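Pyrroline-5-carboxylate reductase catalytic N-terminal domain-containing protein (Sinorhizobium meliloti, PDB 4HUJ) is of unknown function but probably acts as an oxidoreductase that binds a dinucleotide cofactor such as NAD(P)+ through a Rossmann-type domain. Local coordinates at residues A33-R41 against F148-D159. Numbering follows the deposited sequence.
Sequences AIGSALAER and FNTLPAAVLAAD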
loop_
_atom_site.group_PDB
_atom_site.type_symbol
_atom_site.label_atom_id
_atom_site.label_comp_id
_atom_site.label_asym_id
_atom_site.label_seq_id
_atom_site.Cartn_x
_atom_site.Cartn_y
_atom_site.Cartn_z
ATOM N N ALA A 33 -8.837 3.574 -8.797
ATOM C CA ALA A 33 -9.631 2.555 -8.115
ATOM C C ALA A 33 -8.936 1.966 -6.883
ATOM O O ALA A 33 -9.600 1.613 -5.913
ATOM C CB ALA A 33 -10.040 1.456 -9.087
ATOM N N ILE A 34 -7.609 1.866 -6.920
ATOM C CA ILE A 34 -6.871 1.279 -5.796
ATOM C C ILE A 34 -6.874 2.185 -4.553
ATOM O O ILE A 34 -7.029 1.702 -3.426
ATOM C CB ILE A 34 -5.431 0.828 -6.200
ATOM C CG1 ILE A 34 -4.863 -0.166 -5.175
ATOM C CG2 ILE A 34 -4.496 2.016 -6.440
ATOM C CD1 ILE A 34 -5.409 -1.574 -5.349
ATOM N N GLY A 35 -6.719 3.488 -4.768
ATOM C CA GLY A 35 -6.799 4.470 -3.684
ATOM C C GLY A 35 -8.163 4.429 -3.019
ATOM O O GLY A 35 -8.266 4.457 -1.794
ATOM N N SER A 36 -9.209 4.355 -3.838
ATOM C CA SER A 36 -10.582 4.247 -3.348
ATOM C C SER A 36 -10.842 2.912 -2.640
ATOM O O SER A 36 -11.542 2.874 -1.624
ATOM C CB SER A 36 -11.576 4.458 -4.491
ATOM O OG SER A 36 -12.913 4.371 -4.022
ATOM N N ALA A 37 -10.273 1.824 -3.167
ATOM C CA ALA A 37 -10.407 0.494 -2.549
ATOM C C ALA A 37 -9.835 0.466 -1.134
ATOM O O ALA A 37 -10.449 -0.076 -0.202
ATOM C CB ALA A 37 -9.727 -0.570 -3.411
ATOM N N LEU A 38 -8.648 1.039 -0.984
ATOM C CA LEU A 38 -8.010 1.146 0.321
ATOM C C LEU A 38 -8.841 2.006 1.271
ATOM O O LEU A 38 -9.066 1.621 2.411
ATOM C CB LEU A 38 -6.585 1.688 0.186
ATOM C CG LEU A 38 -5.557 0.673 -0.326
ATOM C CD1 LEU A 38 -4.270 1.379 -0.739
ATOM C CD2 LEU A 38 -5.292 -0.413 0.733
ATOM N N ALA A 39 -9.307 3.160 0.795
ATOM C CA ALA A 39 -10.165 4.027 1.607
ATOM C C ALA A 39 -11.406 3.269 2.089
ATOM O O ALA A 39 -11.788 3.378 3.258
ATOM C CB ALA A 39 -10.559 5.277 0.827
ATOM N N GLU A 40 -12.011 2.487 1.194
ATOM C CA GLU A 40 -13.200 1.693 1.522
ATOM C C GLU A 40 -12.914 0.667 2.611
ATOM O O GLU A 40 -13.722 0.466 3.527
ATOM C CB GLU A 40 -13.757 1.004 0.272
ATOM C CG GLU A 40 -15.049 0.193 0.517
ATOM C CD GLU A 40 -15.784 -0.178 -0.763
ATOM O OE1 GLU A 40 -15.330 0.215 -1.865
ATOM O OE2 GLU A 40 -16.828 -0.865 -0.661
ATOM N N ARG A 41 -11.757 0.020 2.516
ATOM C CA ARG A 41 -11.388 -0.984 3.501
ATOM C C ARG A 41 -11.072 -0.378 4.867
ATOM O O ARG A 41 -11.447 -0.944 5.889
ATOM C CB ARG A 41 -10.228 -1.843 2.993
ATOM C CG ARG A 41 -10.618 -2.782 1.859
ATOM C CD ARG A 41 -11.692 -3.762 2.324
ATOM N NE ARG A 41 -13.023 -3.483 1.783
ATOM C CZ ARG A 41 -14.165 -3.651 2.448
ATOM N NH1 ARG A 41 -14.158 -4.027 3.724
ATOM N NH2 ARG A 41 -15.324 -3.404 1.844
ATOM N N PHE A 148 -0.216 -5.087 -0.909
ATOM C CA PHE A 148 -1.375 -4.463 -1.575
ATOM C C PHE A 148 -1.195 -4.353 -3.090
ATOM O O PHE A 148 -2.003 -3.709 -3.758
ATOM C CB PHE A 148 -1.727 -3.068 -1.008
ATOM C CG PHE A 148 -2.049 -3.049 0.467
ATOM C CD1 PHE A 148 -3.234 -3.599 0.952
ATOM C CD2 PHE A 148 -1.188 -2.420 1.361
ATOM C CE1 PHE A 148 -3.535 -3.557 2.319
ATOM C CE2 PHE A 148 -1.479 -2.371 2.728
ATOM C CZ PHE A 148 -2.660 -2.937 3.203
ATOM N N ASN A 149 -0.143 -4.969 -3.631
ATOM C CA ASN A 149 0.088 -4.945 -5.079
ATOM C C ASN A 149 -0.538 -6.143 -5.800
ATOM O O ASN A 149 -0.538 -6.212 -7.028
ATOM C CB ASN A 149 1.592 -4.937 -5.366
ATOM C CG ASN A 149 2.237 -6.284 -5.090
ATOM O OD1 ASN A 149 2.288 -6.730 -3.946
ATOM N ND2 ASN A 149 2.718 -6.946 -6.142
ATOM N N THR A 150 -1.068 -7.091 -5.032
ATOM C CA THR A 150 -1.398 -8.397 -5.586
ATOM C C THR A 150 -2.822 -8.521 -6.108
ATOM O O THR A 150 -3.098 -9.378 -6.946
ATOM C CB THR A 150 -1.155 -9.499 -4.556
ATOM O OG1 THR A 150 -1.747 -9.101 -3.313
ATOM C CG2 THR A 150 0.350 -9.702 -4.356
ATOM N N LEU A 151 -3.726 -7.689 -5.608
ATOM C CA LEU A 151 -5.126 -7.830 -5.970
ATOM C C LEU A 151 -5.632 -6.681 -6.830
ATOM O O LEU A 151 -5.265 -5.528 -6.602
ATOM C CB LEU A 151 -5.987 -7.969 -4.711
ATOM C CG LEU A 151 -5.711 -9.175 -3.808
ATOM C CD1 LEU A 151 -6.679 -9.159 -2.647
ATOM C CD2 LEU A 151 -5.819 -10.489 -4.588
ATOM N N PRO A 152 -6.498 -6.997 -7.812
ATOM C CA PRO A 152 -7.230 -5.963 -8.518
ATOM C C PRO A 152 -8.037 -5.132 -7.523
ATOM O O PRO A 152 -8.519 -5.669 -6.528
ATOM C CB PRO A 152 -8.193 -6.754 -9.417
ATOM C CG PRO A 152 -7.632 -8.111 -9.498
ATOM C CD PRO A 152 -6.904 -8.352 -8.228
ATOM N N ALA A 153 -8.180 -3.841 -7.808
ATOM C CA ALA A 153 -8.943 -2.932 -6.964
ATOM C C ALA A 153 -10.351 -3.441 -6.649
ATOM O O ALA A 153 -10.821 -3.299 -5.521
ATOM C CB ALA A 153 -8.992 -1.554 -7.589
ATOM N N ALA A 154 -11.017 -4.053 -7.631
ATOM C CA ALA A 154 -12.387 -4.537 -7.424
ATOM C C ALA A 154 -12.442 -5.658 -6.384
ATOM O O ALA A 154 -13.435 -5.795 -5.661
ATOM C CB ALA A 154 -13.007 -4.992 -8.741
ATOM N N VAL A 155 -11.368 -6.445 -6.306
ATOM C CA VAL A 155 -11.259 -7.503 -5.301
ATOM C C VAL A 155 -10.903 -6.889 -3.941
ATOM O O VAL A 155 -11.534 -7.210 -2.935
ATOM C CB VAL A 155 -10.237 -8.603 -5.705
ATOM C CG1 VAL A 155 -10.149 -9.694 -4.632
ATOM C CG2 VAL A 155 -10.616 -9.227 -7.044
ATOM N N LEU A 156 -9.902 -6.006 -3.923
ATOM C CA LEU A 156 -9.471 -5.339 -2.693
ATOM C C LEU A 156 -10.609 -4.547 -2.034
ATOM O O LEU A 156 -10.715 -4.520 -0.810
ATOM C CB LEU A 156 -8.277 -4.411 -2.962
ATOM C CG LEU A 156 -7.545 -3.859 -1.733
ATOM C CD1 LEU A 156 -6.698 -4.944 -1.087
ATOM C CD2 LEU A 156 -6.683 -2.675 -2.112
ATOM N N ALA A 157 -11.449 -3.914 -2.853
ATOM C CA ALA A 157 -12.535 -3.059 -2.353
ATOM C C ALA A 157 -13.646 -3.841 -1.655
ATOM O O ALA A 157 -14.376 -3.287 -0.823
ATOM C CB ALA A 157 -13.117 -2.227 -3.482
ATOM N N ALA A 158 -13.775 -5.117 -2.007
ATOM C CA ALA A 158 -14.836 -5.979 -1.490
ATOM C C ALA A 158 -14.616 -6.351 -0.022
ATOM O O ALA A 158 -13.498 -6.256 0.488
ATOM C CB ALA A 158 -14.942 -7.230 -2.344
ATOM N N ASP A 159 -15.689 -6.753 0.657
ATOM C CA ASP A 159 -15.581 -7.283 2.009
ATOM C C ASP A 159 -14.665 -8.506 1.987
ATOM O O ASP A 159 -14.943 -9.467 1.265
ATOM C CB ASP A 159 -16.962 -7.681 2.540
ATOM C CG ASP A 159 -16.958 -8.002 4.028
ATOM O OD1 ASP A 159 -15.916 -8.425 4.577
ATOM O OD2 ASP A 159 -18.026 -7.833 4.656
#
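R41 and A157 show how one arginine can fasten a helix to a backbone carbonyl of the segment packed against it. NE and NH2 of R41 approach side-on, and both give their hydrogens to a single acceptor, the backbone O of A157: 2.9 Å from NE and 2.8 Å from NH2. That oxygen lies at the guanidinium edge, close to its plane, yet both nitrogens come from the same face of its own carbonyl plane. NE sits well above that plane, NH2 less so. Bends at chi2 (-61°) and chi3 (107°) fold the arginine over the backbone of 156-158, with CG against L156 O and A158 O over one guanidinium face. E40 runs out extended beside A157, and its OE2 forms a long ion pair with R41 NH2.

The rest is apolar and closely spaced. Small residues let the backbones approach, the CA atoms of A37 and A157 being 4.1 Å apart. A33 CB meets A153 CB at 3.5 Å, and A37 CB rests against both the carbonyl oxygen of A153 and A157 CB. L156 inserts its CD2 branch among I34, A37 and L38, coming nearest to I34 CD1 (3.6 Å). With CG1 anti to the backbone N (chi1 -162°), I34 brings that methyl within range although its CB does not point across. L38 then lays CD2 over one face of the F148 ring, a CH-pi contact 4.1 Å from the centroid, while I86 of strand 84-88 touches both side chains.

Helix 32-44 follows strand 26-30 and carries G35, which with G30 and G32 fits a GxGxxG pattern; the contact thus packs the probable dinucleotide-binding helix of a Rossmann-type fold against the segment that follows strand 143-147.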